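Local coordinates for 402AA LONG hypothetical molybdopterin biosynthesis MOEA protein (Pyrococcus horikoshii, PDB 1UZ5) that probably catalyses the insertion of molybdate into adenylyl-molybdopterin, a magnesium-dependent step that yields Mo-molybdopterin and AMP in molybdenum cofactor biosynthesis, at residues A[50-54]-A[104-108]; A[187-193]-A[203-209]. Numbering follows the deposited sequence.

Contact 1. Residues A[50-54]-A[104-108]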
ATOM      1  N   PRO A  50     -22.469   4.864 -17.347  1.00 20.71           N
ATOM      2  CA  PRO A  50     -22.935   3.681 -18.076  1.00 25.15           C
ATOM      3  C   PRO A  50     -23.964   3.965 -19.176  1.00 24.29           C
ATOM      4  O   PRO A  50     -24.473   3.041 -19.805  1.00 22.33           O
ATOM      5  CB  PRO A  50     -23.482   2.789 -16.964  1.00 20.37           C
ATOM      6  CG  PRO A  50     -24.054   3.788 -15.997  1.00 22.78           C
ATOM      7  CD  PRO A  50     -23.044   4.921 -15.987  1.00 24.69           C
ATOM      8  N   PHE A  51     -24.249   5.243 -19.401  1.00 24.65           N
ATOM      9  CA  PHE A  51     -25.197   5.681 -20.423  1.00 26.77           C
ATOM     10  C   PHE A  51     -24.932   7.154 -20.703  1.00 29.24           C
ATOM     11  O   PHE A  51     -24.276   7.827 -19.906  1.00 25.17           O
ATOM     12  CB  PHE A  51     -26.642   5.518 -19.934  1.00 24.18           C
ATOM     13  CG  PHE A  51     -26.919   6.195 -18.612  1.00 27.50           C
ATOM     14  CD1 PHE A  51     -26.769   5.498 -17.410  1.00 22.52           C
ATOM     15  CD2 PHE A  51     -27.293   7.537 -18.564  1.00 21.15           C
ATOM     16  CE1 PHE A  51     -26.985   6.129 -16.180  1.00 22.00           C
ATOM     17  CE2 PHE A  51     -27.513   8.181 -17.342  1.00 25.02           C
ATOM     18  CZ  PHE A  51     -27.355   7.471 -16.141  1.00 21.91           C
ATOM     19  N   ASP A  52     -25.428   7.656 -21.832  1.00 25.12           N
ATOM     20  CA  ASP A  52     -25.241   9.071 -22.161  1.00 22.44           C
ATOM     21  C   ASP A  52     -26.094   9.855 -21.176  1.00 19.96           C
ATOM     22  O   ASP A  52     -27.290   9.608 -21.061  1.00 19.43           O
ATOM     23  CB  ASP A  52     -25.721   9.369 -23.589  1.00 27.39           C
ATOM     24  CG  ASP A  52     -24.908   8.647 -24.643  1.00 29.67           C
ATOM     25  OD1 ASP A  52     -25.406   8.506 -25.779  1.00 31.20           O
ATOM     26  OD2 ASP A  52     -23.770   8.225 -24.343  1.00 29.60           O
ATOM     27  N   ARG A  53     -25.494  10.793 -20.453  1.00 20.30           N
ATOM     28  CA  ARG A  53     -26.278  11.559 -19.506  1.00 19.00           C
ATOM     29  C   ARG A  53     -26.211  13.058 -19.740  1.00 21.49           C
ATOM     30  O   ARG A  53     -25.200  13.588 -20.203  1.00 25.84           O
ATOM     31  CB  ARG A  53     -25.868  11.202 -18.063  1.00 28.32           C
ATOM     32  CG  ARG A  53     -24.469  11.576 -17.646  1.00 34.39           C
ATOM     33  CD  ARG A  53     -24.068  10.885 -16.321  1.00 48.17           C
ATOM     34  NE  ARG A  53     -25.104  10.929 -15.285  1.00 39.50           N
ATOM     35  CZ  ARG A  53     -24.911  10.595 -14.007  1.00 51.42           C
ATOM     36  NH1 ARG A  53     -23.717  10.194 -13.586  1.00 44.30           N
ATOM     37  NH2 ARG A  53     -25.914  10.658 -13.140  1.00 39.05           N
ATOM     38  N   ALA A  54     -27.318  13.734 -19.452  1.00 23.94           N
ATOM     39  CA  ALA A  54     -27.387  15.176 -19.615  1.00 20.37           C
ATOM     40  C   ALA A  54     -26.464  15.806 -18.580  1.00 32.63           C
ATOM     41  O   ALA A  54     -26.342  15.300 -17.463  1.00 26.75           O
ATOM     42  CB  ALA A  54     -28.806  15.661 -19.395  1.00 17.97           C
ATOM     43  N   GLY A 104     -27.878  14.800 -15.291  1.00 27.98           N
ATOM     44  CA  GLY A 104     -27.590  13.441 -14.859  1.00 21.92           C
ATOM     45  C   GLY A 104     -28.487  12.360 -15.430  1.00 25.31           C
ATOM     46  O   GLY A 104     -28.136  11.177 -15.405  1.00 24.77           O
ATOM     47  N   ALA A 105     -29.639  12.758 -15.954  1.00 20.93           N
ATOM     48  CA  ALA A 105     -30.594  11.802 -16.509  1.00 19.40           C
ATOM     49  C   ALA A 105     -30.161  11.231 -17.865  1.00 19.22           C
ATOM     50  O   ALA A 105     -29.371  11.843 -18.589  1.00 22.30           O
ATOM     51  CB  ALA A 105     -31.965  12.459 -16.614  1.00 19.35           C
ATOM     52  N   MET A 106     -30.689  10.057 -18.197  1.00 15.23           N
ATOM     53  CA  MET A 106     -30.362   9.372 -19.444  1.00 16.19           C
ATOM     54  C   MET A 106     -31.117   9.932 -20.656  1.00 24.29           C
ATOM     55  O   MET A 106     -32.328  10.118 -20.605  1.00 18.82           O
ATOM     56  CB  MET A 106     -30.680   7.888 -19.303  1.00 17.51           C
ATOM     57  CG  MET A 106     -30.314   7.042 -20.502  1.00 16.38           C
ATOM     58  SD  MET A 106     -30.509   5.289 -20.133  1.00 25.11           S
ATOM     59  CE  MET A 106     -30.596   4.567 -21.810  1.00 25.60           C
ATOM     60  N   LEU A 107     -30.410  10.185 -21.752  1.00 19.88           N
ATOM     61  CA  LEU A 107     -31.082  10.708 -22.939  1.00 20.37           C
ATOM     62  C   LEU A 107     -32.008   9.680 -23.554  1.00 16.36           C
ATOM     63  O   LEU A 107     -31.688   8.496 -23.615  1.00 23.28           O
ATOM     64  CB  LEU A 107     -30.070  11.147 -24.006  1.00 15.07           C
ATOM     65  CG  LEU A 107     -29.460  12.550 -23.887  1.00 30.40           C
ATOM     66  CD1 LEU A 107     -28.725  12.720 -22.565  1.00 25.84           C
ATOM     67  CD2 LEU A 107     -28.513  12.767 -25.060  1.00 32.56           C
ATOM     68  N   PRO A 108     -33.175  10.125 -24.034  1.00 21.18           N
ATOM     69  CA  PRO A 108     -34.124   9.198 -24.656  1.00 14.31           C
ATOM     70  C   PRO A 108     -33.575   8.772 -26.023  1.00 17.50           C
ATOM     71  O   PRO A 108     -32.602   9.355 -26.516  1.00 18.07           O
ATOM     72  CB  PRO A 108     -35.399  10.030 -24.756  1.00 20.81           C
ATOM     73  CG  PRO A 108     -34.875  11.420 -24.971  1.00 22.40           C
ATOM     74  CD  PRO A 108     -33.689  11.508 -24.031  1.00 18.21           C
TER
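Gly104 opens residues 104-108 with both its polar backbone atoms engaged. Gly104 N donates to Ala54 O at 2.7 Å, while Gly104 O accepts from two atoms of one guanidinium, Arg53 NE at 3.0 Å and Arg53 NH2 at 3.2 Å, lying near the plane of that group. The positive phi of this residue (86°) suits a glycine, and a CB here would also sit tightly against Arg53 NH2. Ala105 turns its methyl away and contributes its carbonyl: Ala105 O accepts from Ala54 N at 2.9 Å and takes a CA-H...O contact from Arg53 CA at 3.2 Å. Met106, whose CA lies 4.6 Å from that of Arg53 in a single backbone bridge, packs its CB 3.5 Å from Phe51 CD2. The extended side chain of Met106 brings its SD to 4.6 Å from the centroid of the Phe51 ring, an oblique Met-aromatic contact. At Leu107 the backbone bonding ends, with Leu107 N donating to Asp52 O at 3.2 Å. The CA-to-CB bond of Leu107 points sideways, but the side-chain end comes nearer, Leu107 CD1 lying 4.3 Å from Ala54 CB, and both residues pack on Ile101 and Val114. Strand 53-54 pairs antiparallel with strand 139-140, so residues 104-108, between strands 97-101 and 113-116, add an isolated beta bridge tying this small sheet to the six-stranded mixed sheet of the MoeA N-terminal region.

Contact 2. Residues A[187-193]-A[203-209]; sequences STGNEIV and QIYDING
Val193 overlaps the ring of Tyr205, its CG2 lying 3.7 Å from Tyr205 CD1, with Leu199 touching both side chains. Val193 and Tyr205 are parallel bridge partners (CA-CA 5.1 Å), as are Ile192 and Ile204 (5.2 Å), whose side chains occupy the other face. Three backbone hydrogen bonds set the register: Ile204 N to Glu191 O at 2.8 Å, Val193 N to Ile204 O at 3.0 Å and Asp206 N to Val193 O at 3.1 Å. A type I turn from Gly189 (phi/psi 158/134) to Ile192, closed by Ile192 N to Gly189 O at 3.2 Å, leads from strand 182-188 into extended Ile192 (-86/135) and Val193 (-134/151). This two-stranded parallel sheet lies in the connection from strand 182-188 to helix 208-219, within a beta-alpha-beta unit of the probable molybdopterin-binding domain, since strand 222-229 then runs parallel beside 182-188. Asp206 (chi1 t) forms an Asx motif: Asp206 OD1 accepts from Gly209 N at 3.0 Å, in the first turn of the helix, and from Ser187 OG (chi1 m) at 2.5 Å. Ile192 CG2 rests 3.7 Å from Asp206 CA. With chi1 p on both residues, Glu191 CG comes 3.6 Å from Ile204 CG1. A water donates to Asn190 O at 2.7 Å and accepts a weak hydrogen bond from Gln203 NE2 at 3.3 Å; Gln203 OE1 is hydrogen-bonded to Lys200 N.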
ATOM      1  N   SER A 187      11.191 -13.240  21.141  1.00 25.21           N
ATOM      2  CA  SER A 187      12.183 -12.380  21.801  1.00 27.82           C
ATOM      3  C   SER A 187      13.029 -13.291  22.696  1.00 26.37           C
ATOM      4  O   SER A 187      12.485 -14.077  23.473  1.00 26.15           O
ATOM      5  CB  SER A 187      11.503 -11.303  22.654  1.00 24.54           C
ATOM      6  OG  SER A 187      10.910 -10.306  21.836  1.00 32.06           O
ATOM      7  N   THR A 188      14.350 -13.201  22.584  1.00 24.27           N
ATOM      8  CA  THR A 188      15.223 -14.055  23.395  1.00 34.09           C
ATOM      9  C   THR A 188      16.134 -13.268  24.334  1.00 32.26           C
ATOM     10  O   THR A 188      16.727 -12.261  23.947  1.00 31.49           O
ATOM     11  CB  THR A 188      16.115 -14.956  22.513  1.00 31.37           C
ATOM     12  OG1 THR A 188      17.005 -14.146  21.739  1.00 44.66           O
ATOM     13  CG2 THR A 188      15.262 -15.798  21.577  1.00 29.83           C
ATOM     14  N   GLY A 189      16.240 -13.745  25.568  1.00 37.08           N
ATOM     15  CA  GLY A 189      17.079 -13.091  26.558  1.00 36.60           C
ATOM     16  C   GLY A 189      16.641 -13.460  27.959  1.00 37.44           C
ATOM     17  O   GLY A 189      15.447 -13.434  28.270  1.00 31.02           O
ATOM     18  N   ASN A 190      17.599 -13.804  28.815  1.00 30.99           N
ATOM     19  CA  ASN A 190      17.271 -14.176  30.186  1.00 25.66           C
ATOM     20  C   ASN A 190      16.794 -12.984  31.002  1.00 22.53           C
ATOM     21  O   ASN A 190      16.170 -13.147  32.050  1.00 28.68           O
ATOM     22  CB  ASN A 190      18.479 -14.821  30.872  1.00 38.33           C
ATOM     23  CG  ASN A 190      18.915 -16.102  30.194  1.00 50.61           C
ATOM     24  OD1 ASN A 190      18.082 -16.923  29.796  1.00 40.87           O
ATOM     25  ND2 ASN A 190      20.224 -16.287  30.064  1.00 43.37           N
ATOM     26  N   GLU A 191      17.073 -11.778  30.518  1.00 20.83           N
ATOM     27  CA  GLU A 191      16.658 -10.571  31.232  1.00 22.65           C
ATOM     28  C   GLU A 191      15.275 -10.071  30.805  1.00 28.28           C
ATOM     29  O   GLU A 191      14.689  -9.211  31.464  1.00 26.93           O
ATOM     30  CB  GLU A 191      17.678  -9.445  31.006  1.00 27.58           C
ATOM     31  CG  GLU A 191      17.533  -8.715  29.670  1.00 27.49           C
ATOM     32  CD  GLU A 191      18.125  -9.470  28.490  1.00 43.01           C
ATOM     33  OE1 GLU A 191      18.213 -10.716  28.543  1.00 39.29           O
ATOM     34  OE2 GLU A 191      18.493  -8.806  27.495  1.00 44.50           O
ATOM     35  N   ILE A 192      14.745 -10.617  29.715  1.00 27.75           N
ATOM     36  CA  ILE A 192      13.457 -10.156  29.203  1.00 23.75           C
ATOM     37  C   ILE A 192      12.189 -10.782  29.772  1.00 22.10           C
ATOM     38  O   ILE A 192      12.100 -11.992  29.936  1.00 27.69           O
ATOM     39  CB  ILE A 192      13.404 -10.299  27.662  1.00 34.61           C
ATOM     40  CG1 ILE A 192      14.566  -9.528  27.037  1.00 30.19           C
ATOM     41  CG2 ILE A 192      12.073  -9.757  27.127  1.00 34.10           C
ATOM     42  CD1 ILE A 192      14.687  -9.706  25.543  1.00 46.39           C
ATOM     43  N   VAL A 193      11.208  -9.934  30.074  1.00 25.76           N
ATOM     44  CA  VAL A 193       9.911 -10.393  30.567  1.00 36.02           C
ATOM     45  C   VAL A 193       8.816  -9.635  29.801  1.00 42.14           C
ATOM     46  O   VAL A 193       9.026  -8.505  29.348  1.00 35.72           O
ATOM     47  CB  VAL A 193       9.734 -10.149  32.089  1.00 33.10           C
ATOM     48  CG1 VAL A 193      10.886 -10.792  32.848  1.00 37.75           C
ATOM     49  CG2 VAL A 193       9.651  -8.665  32.387  1.00 34.57           C
ATOM     50  N   GLN A 203      15.861  -7.361  35.422  1.00 25.89           N
ATOM     51  CA  GLN A 203      15.030  -7.694  34.261  1.00 22.68           C
ATOM     52  C   GLN A 203      14.536  -6.439  33.544  1.00 22.93           C
ATOM     53  O   GLN A 203      14.475  -5.352  34.129  1.00 23.64           O
ATOM     54  CB  GLN A 203      13.815  -8.506  34.696  1.00 22.10           C
ATOM     55  CG  GLN A 203      14.131  -9.807  35.416  1.00 27.13           C
ATOM     56  CD  GLN A 203      12.869 -10.498  35.909  1.00 28.81           C
ATOM     57  OE1 GLN A 203      11.962  -9.850  36.438  1.00 30.75           O
ATOM     58  NE2 GLN A 203      12.808 -11.815  35.745  1.00 26.70           N
ATOM     59  N   ILE A 204      14.189  -6.592  32.271  1.00 26.21           N
ATOM     60  CA  ILE A 204      13.651  -5.482  31.493  1.00 23.11           C
ATOM     61  C   ILE A 204      12.441  -6.003  30.704  1.00 29.52           C
ATOM     62  O   ILE A 204      12.233  -7.210  30.595  1.00 26.51           O
ATOM     63  CB  ILE A 204      14.685  -4.919  30.510  1.00 29.01           C
ATOM     64  CG1 ILE A 204      15.133  -6.008  29.543  1.00 30.63           C
ATOM     65  CG2 ILE A 204      15.890  -4.355  31.275  1.00 38.16           C
ATOM     66  CD1 ILE A 204      15.995  -5.489  28.412  1.00 38.92           C
ATOM     67  N   TYR A 205      11.645  -5.093  30.160  1.00 23.62           N
ATOM     68  CA  TYR A 205      10.467  -5.480  29.388  1.00 27.04           C
ATOM     69  C   TYR A 205      10.790  -5.627  27.911  1.00 25.23           C
ATOM     70  O   TYR A 205      11.654  -4.931  27.380  1.00 20.80           O
ATOM     71  CB  TYR A 205       9.364  -4.435  29.554  1.00 19.21           C
ATOM     72  CG  TYR A 205       8.729  -4.434  30.914  1.00 23.13           C
ATOM     73  CD1 TYR A 205       7.970  -5.517  31.348  1.00 24.07           C
ATOM     74  CD2 TYR A 205       8.875  -3.340  31.769  1.00 24.42           C
ATOM     75  CE1 TYR A 205       7.365  -5.509  32.600  1.00 29.85           C
ATOM     76  CE2 TYR A 205       8.276  -3.323  33.017  1.00 24.72           C
ATOM     77  CZ  TYR A 205       7.521  -4.406  33.427  1.00 24.48           C
ATOM     78  OH  TYR A 205       6.917  -4.381  34.660  1.00 27.25           O
ATOM     79  N   ASP A 206      10.087  -6.533  27.245  1.00 25.50           N
ATOM     80  CA  ASP A 206      10.294  -6.737  25.819  1.00 23.81           C
ATOM     81  C   ASP A 206       9.954  -5.460  25.070  1.00 19.34           C
ATOM     82  O   ASP A 206       9.045  -4.732  25.460  1.00 19.67           O
ATOM     83  CB  ASP A 206       9.384  -7.847  25.285  1.00 27.80           C
ATOM     84  CG  ASP A 206       9.326  -7.865  23.766  1.00 35.48           C
ATOM     85  OD1 ASP A 206      10.343  -8.230  23.145  1.00 29.26           O
ATOM     86  OD2 ASP A 206       8.269  -7.499  23.193  1.00 34.33           O
ATOM     87  N   ILE A 207      10.691  -5.187  24.005  1.00 25.26           N
ATOM     88  CA  ILE A 207      10.401  -4.029  23.182  1.00 25.04           C
ATOM     89  C   ILE A 207      10.365  -4.430  21.706  1.00 27.06           C
ATOM     90  O   ILE A 207       9.511  -3.958  20.949  1.00 25.30           O
ATOM     91  CB  ILE A 207      11.434  -2.896  23.374  1.00 26.14           C
ATOM     92  CG1 ILE A 207      11.072  -1.725  22.455  1.00 25.43           C
ATOM     93  CG2 ILE A 207      12.839  -3.406  23.089  1.00 23.15           C
ATOM     94  CD1 ILE A 207      11.924  -0.483  22.653  1.00 36.06           C
ATOM     95  N   ASN A 208      11.277  -5.309  21.302  1.00 18.34           N
ATOM     96  CA  ASN A 208      11.347  -5.744  19.908  1.00 25.41           C
ATOM     97  C   ASN A 208      10.196  -6.632  19.442  1.00 23.63           C
ATOM     98  O   ASN A 208       9.799  -6.572  18.282  1.00 29.96           O
ATOM     99  CB  ASN A 208      12.667  -6.467  19.637  1.00 20.39           C
ATOM    100  CG  ASN A 208      13.869  -5.555  19.772  1.00 32.31           C
ATOM    101  OD1 ASN A 208      13.828  -4.393  19.377  1.00 26.74           O
ATOM    102  ND2 ASN A 208      14.951  -6.084  20.319  1.00 27.64           N
ATOM    103  N   GLY A 209       9.676  -7.460  20.340  1.00 20.69           N
ATOM    104  CA  GLY A 209       8.580  -8.344  19.985  1.00 27.77           C
ATOM    105  C   GLY A 209       7.379  -7.550  19.502  1.00 28.83           C
ATOM    106  O   GLY A 209       6.854  -7.796  18.418  1.00 26.05           O
TER
HETATM  107  O   HOH W   1      15.660 -13.118  34.679  1.00 39.94           O

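Overall arrangement
Contact 1 and contact 2 lie on opposite sides of the centre of this elongated chain, with centres 65 Å apart and nearest atoms about 47 Å apart, and they share no secondary-structure element. Both are only partly buried, and each includes three buried residues among those that touch: Ala54, Ala105 and Leu107 in contact 1, Ser187, Asn208 and Gly209 in contact 2. In residues 50-54 and 104-108, a loop meets a short strand through one bridge, supplemented by two hydrogen bonds from one arginine to a carbonyl and by a Met-aromatic contact. Residues 187-193 and 203-209 instead pair in parallel, and a carboxylate links a strand of the central sheet to a helix start.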